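Local coordinates for protein glutathione S-transferase (Ceriporiopsis subvermispora, PDB 6J3F) that binds glutathione and, as a fungal glutathione S-transferase related to the bacterial etherase LigE, probably transfers it to electrophilic substrates, at residues Q6-P11 against L71-D76; K26-L31 against E251-A256; D195-L200 against D237-K242. One frame throughout, in Å; residues are numbered along the deposited sequence.

Overall arrangement
Interactions 1 and 2 touch on the glutathione-binding side of the chain, their centres 11 Å apart. Interaction 1 pairs strands 5-9 and 73-76 in the middle of the mixed sheet of the thioredoxin-like domain; interaction 2 sets helix 22-34, which follows strand 5-9, against the C-terminal tail. Arg28 joins the two through its salt bridge to Asp9. Their segments alternate along the chain, and interaction 2 brings the C-terminus back onto the N-terminal domain. Interaction 3, both of whose segments fall between those of interaction 2, joins the loop after helix 169-189 to the start of helix 239-246 in the C-terminal domain. It touches neither, its centre 28 Å from interaction 1 and 21 Å from interaction 2.

Interaction 1. Residues Q6-P11 against L71-D76; sequences QFYDIP and LPVIHD. With GSH (glutathione), chain C.
Gln6 and His75 face each other as an antiparallel hydrogen-bonded pair: Gln6 N gives its hydrogen to His75 O at 2.9 Å, and His75 N returns one to Gln6 O. Two residues on, Tyr8 N donates to Val73 O over 2.9 Å in a nearly linear bond (177°). Gln6 O also receives a CA-H contact from Ile74 CA at 3.1 Å.

Phe7 and Ile74 form the neighbouring non-hydrogen-bonded pair. With Phe7 CG anti to the backbone N (chi1 169°), the ring reaches across to Pro72, just ahead of strand 73-76. Its CE1 edge meets Pro72 CB at 3.5 Å, while CD1 lies against Ile74 CG2; Thr27 and Arg28 of helix 22-34 pack on this face. On the other face, Tyr8 turns its CD1 edge to Val73 O in the plane of the ring, and its CB touches Leu71 CD2. Leu71 CD1 lies near Asp9 O and 3.6 Å from Ile10 CG1. Val51 and Ile48 of helix 48-55 cover Tyr8 and Leu71.

Pro72 follows a cis peptide bond, the cis-proline loop of the thioredoxin fold. Just before it, the backbone of Leu71 is turned to glutathione: Leu71 N donates to GSH O2 at 2.8 Å and Leu71 O accepts from GSH N2 at 2.7 Å. Both polar backbone atoms of Leu71 are thus spent on the ligand, which binds much as a short antiparallel strand would, as is usual beside the cis-proline of glutathione transferases, while the leucine side chain stays in the apolar layer.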
loop_
_atom_site.group_PDB
_atom_site.type_symbol
_atom_site.label_atom_id
_atom_site.label_comp_id
_atom_site.label_asym_id
_atom_site.label_seq_id
_atom_site.Cartn_x
_atom_site.Cartn_y
_atom_site.Cartn_z
ATOM N N GLN A 6 6.271 28.773 9.929
ATOM C CA GLN A 6 4.839 29.010 10.018
ATOM C C GLN A 6 4.096 27.795 9.487
ATOM O O GLN A 6 4.300 27.377 8.339
ATOM C CB GLN A 6 4.444 30.278 9.269
ATOM C CG GLN A 6 4.988 31.493 9.968
ATOM C CD GLN A 6 5.560 32.461 8.997
ATOM O OE1 GLN A 6 4.892 32.835 8.025
ATOM N NE2 GLN A 6 6.813 32.873 9.228
ATOM N N PHE A 7 3.238 27.242 10.332
ATOM C CA PHE A 7 2.519 26.007 10.084
ATOM C C PHE A 7 1.040 26.345 9.949
ATOM O O PHE A 7 0.427 26.846 10.898
ATOM C CB PHE A 7 2.786 25.031 11.230
ATOM C CG PHE A 7 1.904 23.829 11.238
ATOM C CD1 PHE A 7 1.817 23.006 10.125
ATOM C CD2 PHE A 7 1.191 23.493 12.378
ATOM C CE1 PHE A 7 1.013 21.883 10.139
ATOM C CE2 PHE A 7 0.383 22.373 12.405
ATOM C CZ PHE A 7 0.289 21.565 11.284
ATOM N N TYR A 8 0.475 26.080 8.773
ATOM C CA TYR A 8 -0.899 26.456 8.455
ATOM C C TYR A 8 -1.828 25.287 8.760
ATOM O O TYR A 8 -1.635 24.187 8.225
ATOM C CB TYR A 8 -0.996 26.882 6.990
ATOM C CG TYR A 8 -0.153 28.109 6.701
ATOM C CD1 TYR A 8 1.238 28.038 6.656
ATOM C CD2 TYR A 8 -0.743 29.347 6.491
ATOM C CE1 TYR A 8 2.016 29.180 6.409
ATOM C CE2 TYR A 8 0.017 30.474 6.216
ATOM C CZ TYR A 8 1.389 30.398 6.208
ATOM O OH TYR A 8 2.125 31.536 5.957
ATOM N N ASP A 9 -2.824 25.528 9.620
ATOM C CA ASP A 9 -3.720 24.509 10.164
ATOM C C ASP A 9 -5.153 25.005 10.008
ATOM O O ASP A 9 -5.392 26.183 9.717
ATOM C CB ASP A 9 -3.400 24.213 11.650
ATOM C CG ASP A 9 -3.792 22.781 12.105
ATOM O OD1 ASP A 9 -4.676 22.145 11.502
ATOM O OD2 ASP A 9 -3.228 22.292 13.110
ATOM N N ILE A 10 -6.106 24.100 10.202
ATOM C CA ILE A 10 -7.536 24.386 10.150
ATOM C C ILE A 10 -8.093 24.292 11.568
ATOM O O ILE A 10 -8.023 23.222 12.187
ATOM C CB ILE A 10 -8.276 23.415 9.217
ATOM C CG1 ILE A 10 -7.572 23.314 7.869
ATOM C CG2 ILE A 10 -9.716 23.833 9.067
ATOM C CD1 ILE A 10 -8.240 22.360 6.902
ATOM N N PRO A 11 -8.677 25.354 12.109
ATOM C CA PRO A 11 -9.234 25.285 13.463
ATOM C C PRO A 11 -10.579 24.575 13.499
ATOM O O PRO A 11 -11.373 24.636 12.553
ATOM C CB PRO A 11 -9.407 26.759 13.831
ATOM C CG PRO A 11 -9.817 27.358 12.514
ATOM C CD PRO A 11 -8.925 26.666 11.490
ATOM N N LEU A 71 -4.290 21.846 3.281
ATOM C CA LEU A 71 -3.420 22.002 4.429
ATOM C C LEU A 71 -3.068 20.577 4.844
ATOM O O LEU A 71 -3.839 19.658 4.563
ATOM C CB LEU A 71 -4.115 22.795 5.540
ATOM C CG LEU A 71 -4.341 24.283 5.225
ATOM C CD1 LEU A 71 -4.694 25.058 6.494
ATOM C CD2 LEU A 71 -3.119 24.895 4.539
ATOM N N PRO A 72 -1.917 20.368 5.507
ATOM C CA PRO A 72 -1.000 21.366 6.059
ATOM C C PRO A 72 -0.087 21.952 5.029
ATOM O O PRO A 72 0.096 21.348 3.982
ATOM C CB PRO A 72 -0.188 20.568 7.078
ATOM C CG PRO A 72 -0.175 19.180 6.516
ATOM C CD PRO A 72 -1.478 18.994 5.797
ATOM N N VAL A 73 0.462 23.122 5.349
ATOM C CA VAL A 73 1.541 23.753 4.602
ATOM C C VAL A 73 2.480 24.385 5.620
ATOM O O VAL A 73 2.058 24.786 6.708
ATOM C CB VAL A 73 1.001 24.803 3.613
ATOM C CG1 VAL A 73 2.105 25.700 3.088
ATOM C CG2 VAL A 73 0.284 24.119 2.468
ATOM N N ILE A 74 3.768 24.440 5.293
ATOM C CA ILE A 74 4.690 25.212 6.113
ATOM C C ILE A 74 5.433 26.190 5.225
ATOM O O ILE A 74 5.690 25.917 4.047
ATOM C CB ILE A 74 5.693 24.337 6.903
ATOM C CG1 ILE A 74 6.605 23.564 5.955
ATOM C CG2 ILE A 74 4.955 23.441 7.894
ATOM C CD1 ILE A 74 7.913 23.157 6.571
ATOM N N HIS A 75 5.765 27.347 5.802
ATOM C CA HIS A 75 6.716 28.288 5.223
ATOM C C HIS A 75 7.891 28.429 6.173
ATOM O O HIS A 75 7.699 28.678 7.368
ATOM C CB HIS A 75 6.105 29.670 4.965
ATOM C CG HIS A 75 7.096 30.667 4.443
ATOM N ND1 HIS A 75 7.525 30.674 3.131
ATOM C CD2 HIS A 75 7.769 31.667 5.062
ATOM C CE1 HIS A 75 8.412 31.639 2.962
ATOM N NE2 HIS A 75 8.574 32.260 4.117
ATOM N N ASP A 76 9.102 28.296 5.629
ATOM C CA ASP A 76 10.360 28.328 6.374
ATOM C C ASP A 76 11.088 29.645 6.110
ATOM O O ASP A 76 11.847 29.745 5.133
ATOM C CB ASP A 76 11.229 27.141 5.959
ATOM C CG ASP A 76 12.318 26.830 6.961
ATOM O OD1 ASP A 76 12.612 27.691 7.818
ATOM O OD2 ASP A 76 12.879 25.719 6.879
HETATM N N1 GSH C . -2.154 14.603 0.727
HETATM C CA1 GSH C . -2.400 15.741 1.591
HETATM C C1 GSH C . -1.494 15.684 2.799
HETATM O O11 GSH C . -1.036 16.757 3.271
HETATM O O12 GSH C . -1.212 14.564 3.288
HETATM C CB1 GSH C . -3.879 15.780 1.976
HETATM C CG1 GSH C . -4.181 17.053 2.751
HETATM C CD1 GSH C . -5.665 17.323 2.892
HETATM O OE1 GSH C . -6.480 16.729 2.203
HETATM N N2 GSH C . -5.983 18.241 3.799
HETATM C CA2 GSH C . -7.342 18.712 4.002
HETATM C C2 GSH C . -7.642 19.987 3.254
HETATM O O2 GSH C . -6.951 20.976 3.426
HETATM C CB2 GSH C . -7.587 18.927 5.493
HETATM S SG2 GSH C . -7.690 17.362 6.403
HETATM N N3 GSH C . -8.677 19.984 2.413
HETATM C CA3 GSH C . -9.070 21.171 1.674
HETATM C C3 GSH C . -10.458 21.088 1.064
HETATM O O31 GSH C . -11.153 20.055 1.244
HETATM O O32 GSH C . -10.868 22.069 0.395
#

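Interaction 2. Residues K26-L31 against E251-A256; sequences KTRYTL and EVVPDA
Arg28 and Tyr29, on adjacent positions of helix 22-34, face an irregular stretch of C-terminal tail, with CA atoms 7.9 Å apart for Arg28 and Val253 and 6.5 Å for Tyr29 and Glu251. No direct hydrogen bond links the two segments.

Arg28 reaches out with CG anti to the backbone N (chi1 178°) and stays extended as far as CD, then bends at chi3 (-63°). Its aliphatic part passes Val252 O, which lies 3.6 Å from Arg28 CD. Val253 lies across the arginine, nearly perpendicular, and lays CG1 over one face of the guanidinium, offset toward the rim and 3.6 Å from Arg28 NH1, while CG2 sits by NE and CD. Pro254 passes antiparallel to it, its CD 3.7 Å from Arg28 NH1. The valine therefore covers a flat cation whose polar partners lie elsewhere: NH2 has a salt bridge to Asp9 and a hydrogen bond to Thr40, and NH1 a weak one to Tyr38.

This is where the tail after helix 239-246 folds back onto the first helix of the thioredoxin-like domain. Elsewhere on that helix, Lys26 NZ bonds glutathione and Thr27 packs on Pro72.

Tyr29 and Glu251 extend together in one direction, with ring and carboxylate planes 71° apart. Tyr29 CE1 nears Glu251 CA, and Tyr29 OH comes within 3.7 Å of Glu251 CG. One water joins their ends, accepting from Tyr29 OH at 2.8 Å and donating to Glu251 OE2 at 2.5 Å. Glu251 OE1 forms a salt bridge with Arg220, which ties the other carboxylate oxygen to helix 206-222.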
loop_
_atom_site.group_PDB
_atom_site.type_symbol
_atom_site.label_atom_id
_atom_site.label_comp_id
_atom_site.label_asym_id
_atom_site.label_seq_id
_atom_site.Cartn_x
_atom_site.Cartn_y
_atom_site.Cartn_z
ATOM N N LYS A 26 -0.540 15.016 11.215
ATOM C CA LYS A 26 0.656 14.311 10.762
ATOM C C LYS A 26 1.864 15.235 10.796
ATOM O O LYS A 26 2.920 14.867 11.325
ATOM C CB LYS A 26 0.456 13.729 9.364
ATOM C CG LYS A 26 -0.422 12.499 9.340
ATOM C CD LYS A 26 -0.519 11.933 7.940
ATOM C CE LYS A 26 -1.350 12.822 7.045
ATOM N NZ LYS A 26 -1.241 12.488 5.603
ATOM N N THR A 27 1.705 16.465 10.274
ATOM C CA THR A 27 2.781 17.462 10.316
ATOM C C THR A 27 2.956 18.058 11.711
ATOM O O THR A 27 4.080 18.385 12.090
ATOM C CB THR A 27 2.524 18.581 9.294
ATOM O OG1 THR A 27 2.431 18.020 7.979
ATOM C CG2 THR A 27 3.664 19.601 9.291
ATOM N N ARG A 28 1.879 18.207 12.493
ATOM C CA ARG A 28 2.048 18.716 13.851
ATOM C C ARG A 28 2.798 17.716 14.721
ATOM O O ARG A 28 3.705 18.098 15.469
ATOM C CB ARG A 28 0.709 19.066 14.482
ATOM C CG ARG A 28 0.884 19.541 15.900
ATOM C CD ARG A 28 -0.417 19.958 16.548
ATOM N NE ARG A 28 -1.046 21.096 15.889
ATOM C CZ ARG A 28 -0.628 22.358 15.978
ATOM N NH1 ARG A 28 0.453 22.673 16.681
ATOM N NH2 ARG A 28 -1.298 23.313 15.350
ATOM N N TYR A 29 2.460 16.426 14.624
ATOM C CA TYR A 29 3.305 15.411 15.249
ATOM C C TYR A 29 4.729 15.489 14.714
ATOM O O TYR A 29 5.694 15.326 15.470
ATOM C CB TYR A 29 2.755 14.000 15.007
ATOM C CG TYR A 29 1.704 13.503 15.961
ATOM C CD1 TYR A 29 1.943 13.434 17.334
ATOM C CD2 TYR A 29 0.476 13.040 15.488
ATOM C CE1 TYR A 29 0.962 12.940 18.217
ATOM C CE2 TYR A 29 -0.499 12.543 16.360
ATOM C CZ TYR A 29 -0.249 12.496 17.717
ATOM O OH TYR A 29 -1.222 12.005 18.560
ATOM N N THR A 30 4.882 15.711 13.405
ATOM C CA THR A 30 6.212 15.665 12.800
ATOM C C THR A 30 7.086 16.787 13.335
ATOM O O THR A 30 8.243 16.565 13.709
ATOM C CB THR A 30 6.109 15.746 11.278
ATOM O OG1 THR A 30 5.305 14.659 10.784
ATOM C CG2 THR A 30 7.504 15.699 10.647
ATOM N N LEU A 31 6.531 17.996 13.407
ATOM C CA LEU A 31 7.266 19.133 13.950
ATOM C C LEU A 31 7.622 18.909 15.412
ATOM O O LEU A 31 8.763 19.143 15.829
ATOM C CB LEU A 31 6.435 20.405 13.788
ATOM C CG LEU A 31 6.358 20.891 12.348
ATOM C CD1 LEU A 31 5.191 21.831 12.166
ATOM C CD2 LEU A 31 7.653 21.585 11.976
ATOM N N GLU A 251 1.835 15.109 21.296
ATOM C CA GLU A 251 0.438 15.463 21.044
ATOM C C GLU A 251 0.132 16.802 21.720
ATOM O O GLU A 251 -0.642 16.906 22.675
ATOM C CB GLU A 251 -0.489 14.367 21.540
ATOM C CG GLU A 251 -1.904 14.580 21.109
ATOM C CD GLU A 251 -2.851 13.626 21.765
ATOM O OE1 GLU A 251 -4.022 14.014 21.955
ATOM O OE2 GLU A 251 -2.429 12.492 22.096
ATOM N N VAL A 252 0.763 17.847 21.191
ATOM C CA VAL A 252 0.798 19.150 21.842
ATOM C C VAL A 252 0.570 20.244 20.809
ATOM O O VAL A 252 1.213 20.266 19.752
ATOM C CB VAL A 252 2.136 19.370 22.573
ATOM C CG1 VAL A 252 2.196 18.500 23.813
ATOM C CG2 VAL A 252 3.287 19.018 21.653
ATOM N N VAL A 253 -0.350 21.146 21.112
ATOM C CA VAL A 253 -0.430 22.397 20.372
ATOM C C VAL A 253 0.268 23.444 21.225
ATOM O O VAL A 253 -0.346 23.967 22.171
ATOM C CB VAL A 253 -1.878 22.786 20.070
ATOM C CG1 VAL A 253 -1.888 23.974 19.131
ATOM C CG2 VAL A 253 -2.606 21.604 19.467
ATOM N N PRO A 254 1.541 23.764 20.942
ATOM C CA PRO A 254 2.295 24.661 21.827
ATOM C C PRO A 254 1.608 26.011 21.948
ATOM O O PRO A 254 1.065 26.538 20.976
ATOM C CB PRO A 254 3.661 24.779 21.136
ATOM C CG PRO A 254 3.758 23.576 20.254
ATOM C CD PRO A 254 2.349 23.340 19.783
ATOM N N ASP A 255 1.620 26.557 23.166
ATOM C CA ASP A 255 0.831 27.752 23.452
ATOM C C ASP A 255 1.237 28.903 22.539
ATOM O O ASP A 255 0.378 29.570 21.950
ATOM C CB ASP A 255 0.972 28.134 24.929
ATOM C CG ASP A 255 0.372 27.082 25.875
ATOM O OD1 ASP A 255 -0.615 26.401 25.495
ATOM O OD2 ASP A 255 0.888 26.942 27.009
ATOM N N ALA A 256 2.546 29.124 22.389
ATOM C CA ALA A 256 3.137 30.117 21.471
ATOM C C ALA A 256 2.322 31.410 21.301
ATOM O O ALA A 256 1.881 32.022 22.276
ATOM C CB ALA A 256 3.384 29.472 20.091
HETATM O O HOH W 1 -1.042 10.691 21.032
#

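Interaction 3. Residues D195-L200 against D237-K242; sequences DKLLFL and DGKWAK
Lys239 sends its ammonium group to Asp195 and Lys196, joining the first turn of helix 239-246 to the loop between helices 169-189 and 206-222. All three helices belong to the all-helical C-terminal domain of the GST fold, and the contact lies away from the glutathione site.

Three acceptors of the loop meet Lys239 NZ. Asp195, reaching out to meet it, offers both carboxylate oxygens in a salt bridge, OD2 at 3.1 Å and OD1 at 3.2 Å from NZ, each a weak hydrogen bond. The third is Lys196 O, 3.3 Å from Lys239 NZ; the donor stands above the carbonyl plane, 52° out of it, so no lone pair is squarely used. Two bends at the end of the lysine, chi3 -66° and chi4 -54°, turn NZ to where it meets both carboxylate and carbonyl.

The ammonium of Lys196 serves other acceptors: its NZ has a salt bridge to Asp192 and hydrogen bonds to Leu189 O and Asn194 O. The Leu189 bond ties the loop to the end of helix 169-189; Asp192 and Asn194 are within the loop. Within helix 239-246, the first turn is closed by Lys242 N donating to Gly238 O, the glycine being the N-cap residue.

Leu197 lies along the stem of Lys239, running the other way, and its two methyls divide the work: CD1 approaches Lys242 CB at 4.1 Å, while CD2 presses on Lys239 CG at 3.5 Å.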
loop_
_atom_site.group_PDB
_atom_site.type_symbol
_atom_site.label_atom_id
_atom_site.label_comp_id
_atom_site.label_asym_id
_atom_site.label_seq_id
_atom_site.Cartn_x
_atom_site.Cartn_y
_atom_site.Cartn_z
ATOM N N ASP A 195 5.717 -8.777 16.737
ATOM C CA ASP A 195 4.550 -7.882 16.752
ATOM C C ASP A 195 4.936 -6.466 17.201
ATOM O O ASP A 195 4.929 -6.158 18.398
ATOM C CB ASP A 195 3.477 -8.457 17.669
ATOM C CG ASP A 195 2.176 -7.664 17.625
ATOM O OD1 ASP A 195 1.709 -7.330 16.512
ATOM O OD2 ASP A 195 1.623 -7.373 18.708
ATOM N N LYS A 196 5.213 -5.578 16.244
ATOM C CA LYS A 196 5.769 -4.263 16.532
ATOM C C LYS A 196 4.681 -3.208 16.718
ATOM O O LYS A 196 3.550 -3.334 16.237
ATOM C CB LYS A 196 6.701 -3.811 15.410
ATOM C CG LYS A 196 7.617 -4.873 14.907
ATOM C CD LYS A 196 8.237 -4.447 13.601
ATOM C CE LYS A 196 8.523 -5.672 12.755
ATOM N NZ LYS A 196 7.269 -6.415 12.470
ATOM N N LEU A 197 5.050 -2.149 17.435
ATOM C CA LEU A 197 4.252 -0.937 17.481
ATOM C C LEU A 197 4.732 0.095 16.482
ATOM O O LEU A 197 3.953 0.969 16.092
ATOM C CB LEU A 197 4.285 -0.308 18.880
ATOM C CG LEU A 197 3.439 -0.890 20.013
ATOM C CD1 LEU A 197 3.462 0.056 21.202
ATOM C CD2 LEU A 197 2.017 -1.131 19.577
ATOM N N LEU A 198 5.999 0.022 16.083
ATOM C CA LEU A 198 6.613 0.961 15.160
ATOM C C LEU A 198 7.055 0.216 13.913
ATOM O O LEU A 198 7.566 -0.901 13.998
ATOM C CB LEU A 198 7.801 1.657 15.800
ATOM C CG LEU A 198 7.540 2.400 17.108
ATOM C CD1 LEU A 198 8.756 3.308 17.409
ATOM C CD2 LEU A 198 6.260 3.201 17.012
ATOM N N PHE A 199 6.859 0.833 12.750
ATOM C CA PHE A 199 7.136 0.130 11.503
ATOM C C PHE A 199 8.599 -0.289 11.384
ATOM O O PHE A 199 8.890 -1.399 10.918
ATOM C CB PHE A 199 6.695 0.984 10.313
ATOM C CG PHE A 199 5.306 0.646 9.856
ATOM C CD1 PHE A 199 4.199 1.181 10.503
ATOM C CD2 PHE A 199 5.103 -0.255 8.834
ATOM C CE1 PHE A 199 2.900 0.850 10.108
ATOM C CE2 PHE A 199 3.804 -0.598 8.437
ATOM C CZ PHE A 199 2.701 -0.039 9.073
ATOM N N LEU A 200 9.536 0.580 11.786
ATOM C CA LEU A 200 10.953 0.234 11.696
ATOM C C LEU A 200 11.418 -0.702 12.804
ATOM O O LEU A 200 12.525 -1.245 12.703
ATOM C CB LEU A 200 11.811 1.492 11.733
ATOM C CG LEU A 200 11.586 2.401 10.548
ATOM C CD1 LEU A 200 12.546 3.527 10.683
ATOM C CD2 LEU A 200 11.820 1.631 9.263
ATOM N N ASP A 237 -5.957 -5.864 20.586
ATOM C CA ASP A 237 -5.338 -5.860 21.911
ATOM C C ASP A 237 -4.716 -4.511 22.247
ATOM O O ASP A 237 -3.645 -4.433 22.861
ATOM C CB ASP A 237 -4.295 -6.972 22.046
ATOM C CG ASP A 237 -4.322 -7.617 23.425
ATOM O OD1 ASP A 237 -5.436 -7.982 23.892
ATOM O OD2 ASP A 237 -3.241 -7.714 24.054
ATOM N N GLY A 238 -5.393 -3.437 21.829
ATOM C CA GLY A 238 -5.005 -2.101 22.216
ATOM C C GLY A 238 -3.860 -1.496 21.448
ATOM O O GLY A 238 -3.310 -0.483 21.902
ATOM N N LYS A 239 -3.503 -2.051 20.285
ATOM C CA LYS A 239 -2.305 -1.585 19.584
ATOM C C LYS A 239 -2.400 -0.101 19.224
ATOM O O LYS A 239 -1.392 0.623 19.273
ATOM C CB LYS A 239 -2.049 -2.431 18.327
ATOM C CG LYS A 239 -0.746 -2.047 17.573
ATOM C CD LYS A 239 -0.495 -2.890 16.327
ATOM C CE LYS A 239 -0.233 -4.350 16.692
ATOM N NZ LYS A 239 0.868 -4.503 17.694
ATOM N N TRP A 240 -3.601 0.374 18.871
ATOM C CA TRP A 240 -3.749 1.761 18.426
ATOM C C TRP A 240 -3.809 2.723 19.602
ATOM O O TRP A 240 -3.287 3.841 19.523
ATOM C CB TRP A 240 -4.996 1.886 17.557
ATOM C CG TRP A 240 -5.129 0.716 16.645
ATOM C CD1 TRP A 240 -6.123 -0.221 16.649
ATOM C CD2 TRP A 240 -4.203 0.320 15.626
ATOM N NE1 TRP A 240 -5.884 -1.165 15.679
ATOM C CE2 TRP A 240 -4.712 -0.857 15.037
ATOM C CE3 TRP A 240 -3.001 0.851 15.149
ATOM C CZ2 TRP A 240 -4.071 -1.506 13.993
ATOM C CZ3 TRP A 240 -2.358 0.203 14.112
ATOM C CH2 TRP A 240 -2.891 -0.971 13.550
ATOM N N ALA A 241 -4.460 2.313 20.691
ATOM C CA ALA A 241 -4.345 3.038 21.951
ATOM C C ALA A 241 -2.891 3.126 22.395
ATOM O O ALA A 241 -2.403 4.194 22.784
ATOM C CB ALA A 241 -5.187 2.338 23.021
ATOM N N LYS A 242 -2.179 1.995 22.341
ATOM C CA LYS A 242 -0.781 1.987 22.762
ATOM C C LYS A 242 0.084 2.855 21.859
ATOM O O LYS A 242 1.040 3.480 22.339
ATOM C CB LYS A 242 -0.245 0.549 22.823
ATOM C CG LYS A 242 -1.006 -0.340 23.825
ATOM C CD LYS A 242 -0.239 -1.592 24.209
ATOM C CE LYS A 242 -1.097 -2.833 24.149
ATOM N NZ LYS A 242 -0.210 -4.009 23.927
#